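Local coordinates for nitroreductase family protein (Lactobacillus plantarum, PDB 4QLX) that binds FMN and probably reduces 10-oxo-(11E)-octadecenoate to 10-oxooctadecanoate with NADH, a step in the saturation of polyunsaturated fatty acids, at residues G114-K118 / E119-Q123; E133-T136 / P137-K141. All coordinates share one frame; numbering follows the deposited sequence.

Contact 1: G114-K118 / E119-Q123; sequences GNITK and ERLDQ. With KTC (10-oxooctadecanoic acid), chain D.
Thr-117 and Arg-120 meet at the start of helix 118-133, where the threonine is the N-cap. Three hydrogen bonds hold the turn. The hydroxyl OG1 of Thr-117 takes the N-H of Arg-120 at 2.9 Å. Thr-117 O accepts from Leu-121 N at 2.9 Å, almost straight (176°), and Lys-118 O accepts from Asp-122 N.

Apolar contact lies on the inner side: Ile-116 CD1 rests 3.8 Å from Leu-121 CB, the two side chains at about a right angle, and both touch helix 103-112.

Charged groups complete the contact. Lys-118 NZ stays 4.3 Å from Asp-122 OD1, too far for a salt bridge, though the opposite charges probably attract. The Arg-120 chain bends at chi2 (48°), bringing NE to the head of 10-oxooctadecanoic acid: the carboxyl carbon C17 lies at the guanidinium edge, in its plane, and NE gives ligand O a weak hydrogen bond of 3.4 Å. NH1 donates to Gln-123 OE1 at 2.7 Å, which probably limits rotation of the guanidinium. Phe-79 of the second subunit packs on this arginine, and Ile-116 CG2 lies 3.9 Å from ligand C16. The side chain of Arg-120, steadied by Gln-123, thus brings a probably positive group beside the fatty acid head, consistent with weak electrostatic recognition of its carboxylate.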
ATOM      1  N   GLY A 114      -6.580 -15.521 -24.791  1.00 36.02           N
ATOM      2  CA  GLY A 114      -5.403 -15.484 -25.644  1.00 31.09           C
ATOM      3  C   GLY A 114      -4.297 -14.581 -25.129  1.00 31.12           C
ATOM      4  O   GLY A 114      -3.403 -14.178 -25.876  1.00 29.53           O
ATOM      5  N   ASN A 115      -4.343 -14.259 -23.843  1.00 27.53           N
ATOM      6  CA  ASN A 115      -3.373 -13.323 -23.294  1.00 29.52           C
ATOM      7  C   ASN A 115      -2.137 -13.999 -22.706  1.00 31.51           C
ATOM      8  O   ASN A 115      -1.106 -13.350 -22.516  1.00 30.82           O
ATOM      9  CB  ASN A 115      -4.052 -12.438 -22.255  1.00 28.50           C
ATOM     10  CG  ASN A 115      -5.044 -11.486 -22.886  1.00 29.02           C
ATOM     11  OD1 ASN A 115      -4.773 -10.912 -23.943  1.00 32.53           O
ATOM     12  ND2 ASN A 115      -6.207 -11.339 -22.267  1.00 31.32           N
ATOM     13  N   ILE A 116      -2.239 -15.298 -22.428  1.00 25.30           N
ATOM     14  CA  ILE A 116      -1.070 -16.097 -22.069  1.00 27.89           C
ATOM     15  C   ILE A 116      -1.105 -17.405 -22.845  1.00 29.88           C
ATOM     16  O   ILE A 116      -2.166 -17.855 -23.286  1.00 26.11           O
ATOM     17  CB  ILE A 116      -0.992 -16.409 -20.544  1.00 28.62           C
ATOM     18  CG1 ILE A 116      -2.222 -17.188 -20.083  1.00 24.24           C
ATOM     19  CG2 ILE A 116      -0.822 -15.130 -19.722  1.00 26.20           C
ATOM     20  CD1 ILE A 116      -2.143 -17.657 -18.648  1.00 26.36           C
ATOM     21  N   THR A 117       0.061 -18.014 -23.013  1.00 28.75           N
ATOM     22  CA  THR A 117       0.143 -19.315 -23.650  1.00 26.90           C
ATOM     23  C   THR A 117      -0.291 -20.436 -22.722  1.00 27.79           C
ATOM     24  O   THR A 117      -0.307 -20.282 -21.499  1.00 22.66           O
ATOM     25  CB  THR A 117       1.566 -19.610 -24.118  1.00 32.12           C
ATOM     26  OG1 THR A 117       2.392 -19.851 -22.972  1.00 30.53           O
ATOM     27  CG2 THR A 117       2.117 -18.431 -24.912  1.00 32.03           C
ATOM     28  N   LYS A 118      -0.617 -21.581 -23.319  1.00 27.96           N
ATOM     29  CA  LYS A 118      -0.969 -22.779 -22.568  1.00 28.94           C
ATOM     30  C   LYS A 118       0.157 -23.150 -21.626  1.00 27.83           C
ATOM     31  O   LYS A 118      -0.067 -23.524 -20.475  1.00 30.25           O
ATOM     32  CB  LYS A 118      -1.258 -23.948 -23.517  1.00 32.79           C
ATOM     33  CG  LYS A 118      -1.662 -25.227 -22.813  1.00 30.69           C
ATOM     34  CD  LYS A 118      -2.958 -25.012 -22.043  1.00 36.62           C
ATOM     35  CE  LYS A 118      -3.459 -26.310 -21.432  1.00 42.79           C
ATOM     36  NZ  LYS A 118      -4.824 -26.128 -20.867  1.00 47.70           N
ATOM     37  N   GLU A 119       1.380 -23.039 -22.123  1.00 27.03           N
ATOM     38  CA  GLU A 119       2.543 -23.403 -21.336  1.00 31.91           C
ATOM     39  C   GLU A 119       2.678 -22.480 -20.121  1.00 31.79           C
ATOM     40  O   GLU A 119       2.960 -22.932 -19.008  1.00 29.96           O
ATOM     41  CB  GLU A 119       3.799 -23.347 -22.197  1.00 34.77           C
ATOM     42  CG  GLU A 119       5.067 -23.551 -21.414  1.00 39.99           C
ATOM     43  CD  GLU A 119       6.205 -22.716 -21.950  1.00 48.69           C
ATOM     44  OE1 GLU A 119       6.203 -21.484 -21.706  1.00 50.92           O
ATOM     45  OE2 GLU A 119       7.092 -23.290 -22.622  1.00 46.30           O
ATOM     46  N   ARG A 120       2.450 -21.190 -20.346  1.00 30.46           N
ATOM     47  CA  ARG A 120       2.504 -20.202 -19.274  1.00 30.26           C
ATOM     48  C   ARG A 120       1.440 -20.499 -18.211  1.00 28.24           C
ATOM     49  O   ARG A 120       1.736 -20.549 -17.017  1.00 27.15           O
ATOM     50  CB  ARG A 120       2.330 -18.793 -19.853  1.00 26.96           C
ATOM     51  CG  ARG A 120       2.643 -17.666 -18.879  1.00 31.04           C
ATOM     52  CD  ARG A 120       3.978 -17.917 -18.178  1.00 29.19           C
ATOM     53  NE  ARG A 120       4.459 -16.743 -17.459  1.00 29.51           N
ATOM     54  CZ  ARG A 120       5.336 -16.791 -16.465  1.00 25.61           C
ATOM     55  NH1 ARG A 120       5.816 -17.963 -16.064  1.00 22.63           N
ATOM     56  NH2 ARG A 120       5.725 -15.669 -15.869  1.00 27.55           N
ATOM     57  N   LEU A 121       0.207 -20.720 -18.661  1.00 27.76           N
ATOM     58  CA  LEU A 121      -0.888 -21.106 -17.779  1.00 23.69           C
ATOM     59  C   LEU A 121      -0.537 -22.307 -16.906  1.00 25.96           C
ATOM     60  O   LEU A 121      -0.843 -22.339 -15.711  1.00 24.37           O
ATOM     61  CB  LEU A 121      -2.139 -21.412 -18.600  1.00 23.73           C
ATOM     62  CG  LEU A 121      -3.311 -21.961 -17.790  1.00 26.33           C
ATOM     63  CD1 LEU A 121      -3.974 -20.853 -16.975  1.00 28.87           C
ATOM     64  CD2 LEU A 121      -4.334 -22.676 -18.673  1.00 28.00           C
ATOM     65  N   ASP A 122       0.107 -23.301 -17.507  1.00 29.81           N
ATOM     66  CA  ASP A 122       0.477 -24.505 -16.777  1.00 31.20           C
ATOM     67  C   ASP A 122       1.526 -24.195 -15.706  1.00 27.39           C
ATOM     68  O   ASP A 122       1.505 -24.786 -14.630  1.00 30.31           O
ATOM     69  CB  ASP A 122       0.992 -25.583 -17.738  1.00 30.13           C
ATOM     70  CG  ASP A 122      -0.102 -26.120 -18.669  1.00 37.79           C
ATOM     71  OD1 ASP A 122      -1.305 -25.873 -18.400  1.00 36.73           O
ATOM     72  OD2 ASP A 122       0.247 -26.804 -19.667  1.00 39.09           O
ATOM     73  N   GLN A 123       2.432 -23.260 -15.995  1.00 27.10           N
ATOM     74  CA  GLN A 123       3.421 -22.839 -15.004  1.00 27.76           C
ATOM     75  C   GLN A 123       2.710 -22.173 -13.814  1.00 28.99           C
ATOM     76  O   GLN A 123       2.987 -22.488 -12.649  1.00 26.41           O
ATOM     77  CB  GLN A 123       4.457 -21.894 -15.632  1.00 28.79           C
ATOM     78  CG  GLN A 123       5.289 -22.553 -16.772  1.00 33.95           C
ATOM     79  CD  GLN A 123       6.194 -21.568 -17.521  1.00 39.13           C
ATOM     80  OE1 GLN A 123       6.172 -20.361 -17.258  1.00 35.38           O
ATOM     81  NE2 GLN A 123       6.997 -22.086 -18.464  1.00 31.12           N
TER
HETATM   82  O1  KTC D 302       3.760 -12.280 -17.854  1.00 44.62           O
HETATM   83  C17 KTC D 302       3.116 -13.281 -18.158  1.00 39.28           C
HETATM   84  O   KTC D 302       3.454 -13.981 -19.245  1.00 44.05           O
HETATM   85  C16 KTC D 302       1.954 -13.717 -17.299  1.00 33.32           C
HETATM   86  C15 KTC D 302       2.247 -13.276 -15.877  1.00 29.85           C
HETATM   87  C14 KTC D 302       2.086 -14.444 -14.928  1.00 27.32           C
HETATM   88  C13 KTC D 302       0.900 -14.175 -14.023  1.00 25.19           C
HETATM   89  C12 KTC D 302       1.377 -13.965 -12.602  1.00 26.03           C
HETATM   90  C11 KTC D 302       1.478 -15.290 -11.879  1.00 23.62           C
HETATM   91  C10 KTC D 302       1.090 -15.068 -10.427  1.00 21.50           C
HETATM   92  C9  KTC D 302       2.334 -14.947  -9.562  1.00 22.16           C
HETATM   93  C8  KTC D 302       1.893 -14.507  -8.197  1.00 18.28           C
HETATM   94  O2  KTC D 302       1.193 -13.505  -8.082  1.00 15.53           O
HETATM   95  C7  KTC D 302       2.333 -15.316  -7.000  1.00 20.08           C
HETATM   96  C6  KTC D 302       1.902 -14.614  -5.727  1.00 21.62           C
HETATM   97  C5  KTC D 302       2.709 -15.096  -4.532  1.00 22.23           C
HETATM   98  C4  KTC D 302       1.956 -16.191  -3.794  1.00 25.43           C
HETATM   99  C3  KTC D 302       2.759 -16.706  -2.600  1.00 26.23           C
HETATM  100  C2  KTC D 302       2.218 -18.060  -2.151  1.00 35.70           C
HETATM  101  C1  KTC D 302       0.692 -18.045  -2.132  1.00 37.46           C
HETATM  102  C   KTC D 302       0.101 -19.325  -1.576  1.00 35.90           C

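Contact 2: E133-T136 / P137-K141. With KTC (10-oxooctadecanoic acid), chain D.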
ATOM      1  N   GLU A 133      -3.899 -24.321  -2.019  1.00 26.38           N
ATOM      2  CA  GLU A 133      -4.743 -25.457  -1.674  1.00 33.91           C
ATOM      3  C   GLU A 133      -4.277 -26.200  -0.421  1.00 31.55           C
ATOM      4  O   GLU A 133      -5.097 -26.736   0.317  1.00 34.48           O
ATOM      5  CB  GLU A 133      -4.834 -26.414  -2.853  1.00 33.51           C
ATOM      6  CG  GLU A 133      -5.716 -25.876  -3.968  1.00 38.98           C
ATOM      7  CD  GLU A 133      -5.778 -26.803  -5.156  1.00 42.66           C
ATOM      8  OE1 GLU A 133      -4.899 -27.690  -5.266  1.00 48.12           O
ATOM      9  OE2 GLU A 133      -6.704 -26.645  -5.978  1.00 47.33           O
ATOM     10  N   ASN A 134      -2.973 -26.212  -0.170  1.00 31.78           N
ATOM     11  CA  ASN A 134      -2.447 -26.851   1.032  1.00 33.02           C
ATOM     12  C   ASN A 134      -2.066 -25.871   2.129  1.00 35.88           C
ATOM     13  O   ASN A 134      -1.329 -26.231   3.051  1.00 36.75           O
ATOM     14  CB  ASN A 134      -1.224 -27.696   0.692  1.00 35.36           C
ATOM     15  CG  ASN A 134      -1.549 -28.837  -0.239  1.00 40.43           C
ATOM     16  OD1 ASN A 134      -2.614 -29.449  -0.142  1.00 44.25           O
ATOM     17  ND2 ASN A 134      -0.633 -29.130  -1.156  1.00 44.93           N
ATOM     18  N   ALA A 135      -2.557 -24.638   2.039  1.00 35.60           N
ATOM     19  CA  ALA A 135      -2.123 -23.590   2.961  1.00 31.42           C
ATOM     20  C   ALA A 135      -2.835 -23.667   4.308  1.00 34.85           C
ATOM     21  O   ALA A 135      -4.021 -23.984   4.373  1.00 35.54           O
ATOM     22  CB  ALA A 135      -2.342 -22.204   2.335  1.00 32.08           C
ATOM     23  N   THR A 136      -2.108 -23.347   5.378  1.00 31.73           N
ATOM     24  CA  THR A 136      -2.691 -23.256   6.710  1.00 29.72           C
ATOM     25  C   THR A 136      -3.573 -22.020   6.774  1.00 32.06           C
ATOM     26  O   THR A 136      -3.424 -21.118   5.949  1.00 29.15           O
ATOM     27  CB  THR A 136      -1.619 -23.147   7.800  1.00 32.27           C
ATOM     28  OG1 THR A 136      -1.083 -21.820   7.781  1.00 31.09           O
ATOM     29  CG2 THR A 136      -0.504 -24.152   7.563  1.00 33.21           C
ATOM     30  N   PRO A 137      -4.493 -21.968   7.752  1.00 34.51           N
ATOM     31  CA  PRO A 137      -5.294 -20.756   7.962  1.00 31.11           C
ATOM     32  C   PRO A 137      -4.435 -19.500   8.161  1.00 32.33           C
ATOM     33  O   PRO A 137      -4.703 -18.467   7.536  1.00 30.44           O
ATOM     34  CB  PRO A 137      -6.091 -21.091   9.226  1.00 31.80           C
ATOM     35  CG  PRO A 137      -6.267 -22.579   9.143  1.00 30.75           C
ATOM     36  CD  PRO A 137      -4.976 -23.094   8.577  1.00 34.51           C
ATOM     37  N   ASP A 138      -3.414 -19.599   9.010  1.00 31.22           N
ATOM     38  CA  ASP A 138      -2.515 -18.473   9.284  1.00 34.31           C
ATOM     39  C   ASP A 138      -1.963 -17.883   7.980  1.00 29.23           C
ATOM     40  O   ASP A 138      -1.967 -16.673   7.788  1.00 29.29           O
ATOM     41  CB  ASP A 138      -1.375 -18.924  10.217  1.00 38.18           C
ATOM     42  CG  ASP A 138      -0.251 -17.890  10.343  1.00 46.14           C
ATOM     43  OD1 ASP A 138      -0.146 -17.246  11.412  1.00 53.01           O
ATOM     44  OD2 ASP A 138       0.554 -17.741   9.392  1.00 50.99           O
ATOM     45  N   PHE A 139      -1.527 -18.741   7.069  1.00 27.53           N
ATOM     46  CA  PHE A 139      -0.923 -18.257   5.833  1.00 31.05           C
ATOM     47  C   PHE A 139      -1.921 -17.634   4.861  1.00 25.02           C
ATOM     48  O   PHE A 139      -1.574 -16.719   4.127  1.00 27.96           O
ATOM     49  CB  PHE A 139      -0.169 -19.370   5.116  1.00 31.71           C
ATOM     50  CG  PHE A 139       0.691 -18.864   3.997  1.00 37.43           C
ATOM     51  CD1 PHE A 139       1.933 -18.292   4.267  1.00 35.60           C
ATOM     52  CD2 PHE A 139       0.248 -18.915   2.683  1.00 36.24           C
ATOM     53  CE1 PHE A 139       2.730 -17.808   3.240  1.00 38.66           C
ATOM     54  CE2 PHE A 139       1.038 -18.426   1.650  1.00 41.68           C
ATOM     55  CZ  PHE A 139       2.281 -17.870   1.929  1.00 36.96           C
ATOM     56  N   LEU A 140      -3.143 -18.144   4.822  1.00 22.71           N
ATOM     57  CA  LEU A 140      -4.174 -17.515   4.011  1.00 24.41           C
ATOM     58  C   LEU A 140      -4.532 -16.149   4.582  1.00 21.99           C
ATOM     59  O   LEU A 140      -4.855 -15.236   3.843  1.00 22.55           O
ATOM     60  CB  LEU A 140      -5.428 -18.395   3.934  1.00 28.48           C
ATOM     61  CG  LEU A 140      -5.305 -19.730   3.195  1.00 27.68           C
ATOM     62  CD1 LEU A 140      -6.605 -20.515   3.303  1.00 31.33           C
ATOM     63  CD2 LEU A 140      -4.947 -19.492   1.745  1.00 25.13           C
ATOM     64  N   LYS A 141      -4.499 -16.023   5.904  1.00 20.45           N
ATOM     65  CA  LYS A 141      -4.815 -14.756   6.559  1.00 21.37           C
ATOM     66  C   LYS A 141      -3.705 -13.738   6.273  1.00 21.37           C
ATOM     67  O   LYS A 141      -3.963 -12.573   5.990  1.00 20.47           O
ATOM     68  CB  LYS A 141      -4.999 -14.968   8.069  1.00 21.91           C
ATOM     69  CG  LYS A 141      -4.961 -13.686   8.869  1.00 34.87           C
ATOM     70  CD  LYS A 141      -5.034 -13.927  10.372  1.00 36.73           C
ATOM     71  CE  LYS A 141      -4.688 -12.652  11.136  1.00 42.62           C
ATOM     72  NZ  LYS A 141      -4.931 -12.772  12.606  1.00 48.06           N
TER
HETATM   73  O1  KTC D 302       3.760 -12.280 -17.854  1.00 44.62           O
HETATM   74  C17 KTC D 302       3.116 -13.281 -18.158  1.00 39.28           C
HETATM   75  O   KTC D 302       3.454 -13.981 -19.245  1.00 44.05           O
HETATM   76  C16 KTC D 302       1.954 -13.717 -17.299  1.00 33.32           C
HETATM   77  C15 KTC D 302       2.247 -13.276 -15.877  1.00 29.85           C
HETATM   78  C14 KTC D 302       2.086 -14.444 -14.928  1.00 27.32           C
HETATM   79  C13 KTC D 302       0.900 -14.175 -14.023  1.00 25.19           C
HETATM   80  C12 KTC D 302       1.377 -13.965 -12.602  1.00 26.03           C
HETATM   81  C11 KTC D 302       1.478 -15.290 -11.879  1.00 23.62           C
HETATM   82  C10 KTC D 302       1.090 -15.068 -10.427  1.00 21.50           C
HETATM   83  C9  KTC D 302       2.334 -14.947  -9.562  1.00 22.16           C
HETATM   84  C8  KTC D 302       1.893 -14.507  -8.197  1.00 18.28           C
HETATM   85  O2  KTC D 302       1.193 -13.505  -8.082  1.00 15.53           O
HETATM   86  C7  KTC D 302       2.333 -15.316  -7.000  1.00 20.08           C
HETATM   87  C6  KTC D 302       1.902 -14.614  -5.727  1.00 21.62           C
HETATM   88  C5  KTC D 302       2.709 -15.096  -4.532  1.00 22.23           C
HETATM   89  C4  KTC D 302       1.956 -16.191  -3.794  1.00 25.43           C
HETATM   90  C3  KTC D 302       2.759 -16.706  -2.600  1.00 26.23           C
HETATM   91  C2  KTC D 302       2.218 -18.060  -2.151  1.00 35.70           C
HETATM   92  C1  KTC D 302       0.692 -18.045  -2.132  1.00 37.46           C
HETATM   93  C   KTC D 302       0.101 -19.325  -1.576  1.00 35.90           C
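Thr-136 is the N-cap of helix 137-161, its hydroxyl turned back over the first turn to meet the backbone of Phe-139. A chi1 of 75° tucks OG1 in between the main-chain N and C of the threonine, and from there it accepts from Phe-139 N at 3.2 Å. The carbonyl O of Thr-136 takes Leu-140 N, also at 3.2 Å and in the carbonyl plane, and has a second, weak bond from Phe-139 N. Pro-137 follows as the first helical residue; lacking an N-H, it leaves no backbone donor to satisfy at that position. The peptide bond between the two residues brings Pro-137 CD to 3.4 Å from Thr-136 CB.

Ala-135, one residue ahead of the cap, points its methyl toward the helix. CB lies 3.8 Å from Leu-140 CD2 and reaches the Phe-139 ring obliquely at CD2, so the methyl bridges two neighbouring side chains of the helix. Leu-140 also sets CG near the carbonyl O of Thr-136. Replacing Leu-140 by an alanine is likely to leave the methyl of Ala-135 without its nearest apolar neighbour and open a gap between the loop and the first turn.

The Phe-139 side chain starts toward the loop, but its ring swings away from it. With CG anti to the backbone N (chi1 -168°), the ring extends into the fatty acid pocket, where Phe-174 of the second subunit meets it edge-to-face. The pocket is therefore shared at this end between the two chains. The end of the hydrocarbon tail of 10-oxooctadecanoic acid comes up to the edge of the phenyl ring, near its plane, the terminal methyl C being 3.5 Å from Phe-139 CE2.

Contacts 1 and 2 cap two successive helices, 118-133 and 137-161, each by a threonine hydroxyl, and touch the same bound fatty acid at its two ends. Their centres are 26 Å apart and their nearest atoms about 12 Å, so they do not pack on each other; helix 118-133, which starts in contact 1 and ends in contact 2, links them, as does the ligand. Contact 1 is partly buried, with aliphatic side chains set against an earlier helix, whereas contact 2 is a small contact at the surface. The second subunit reaches both. Their ligand-facing groups differ most: a charged donor at the carboxyl end, an aromatic ring at the methyl end.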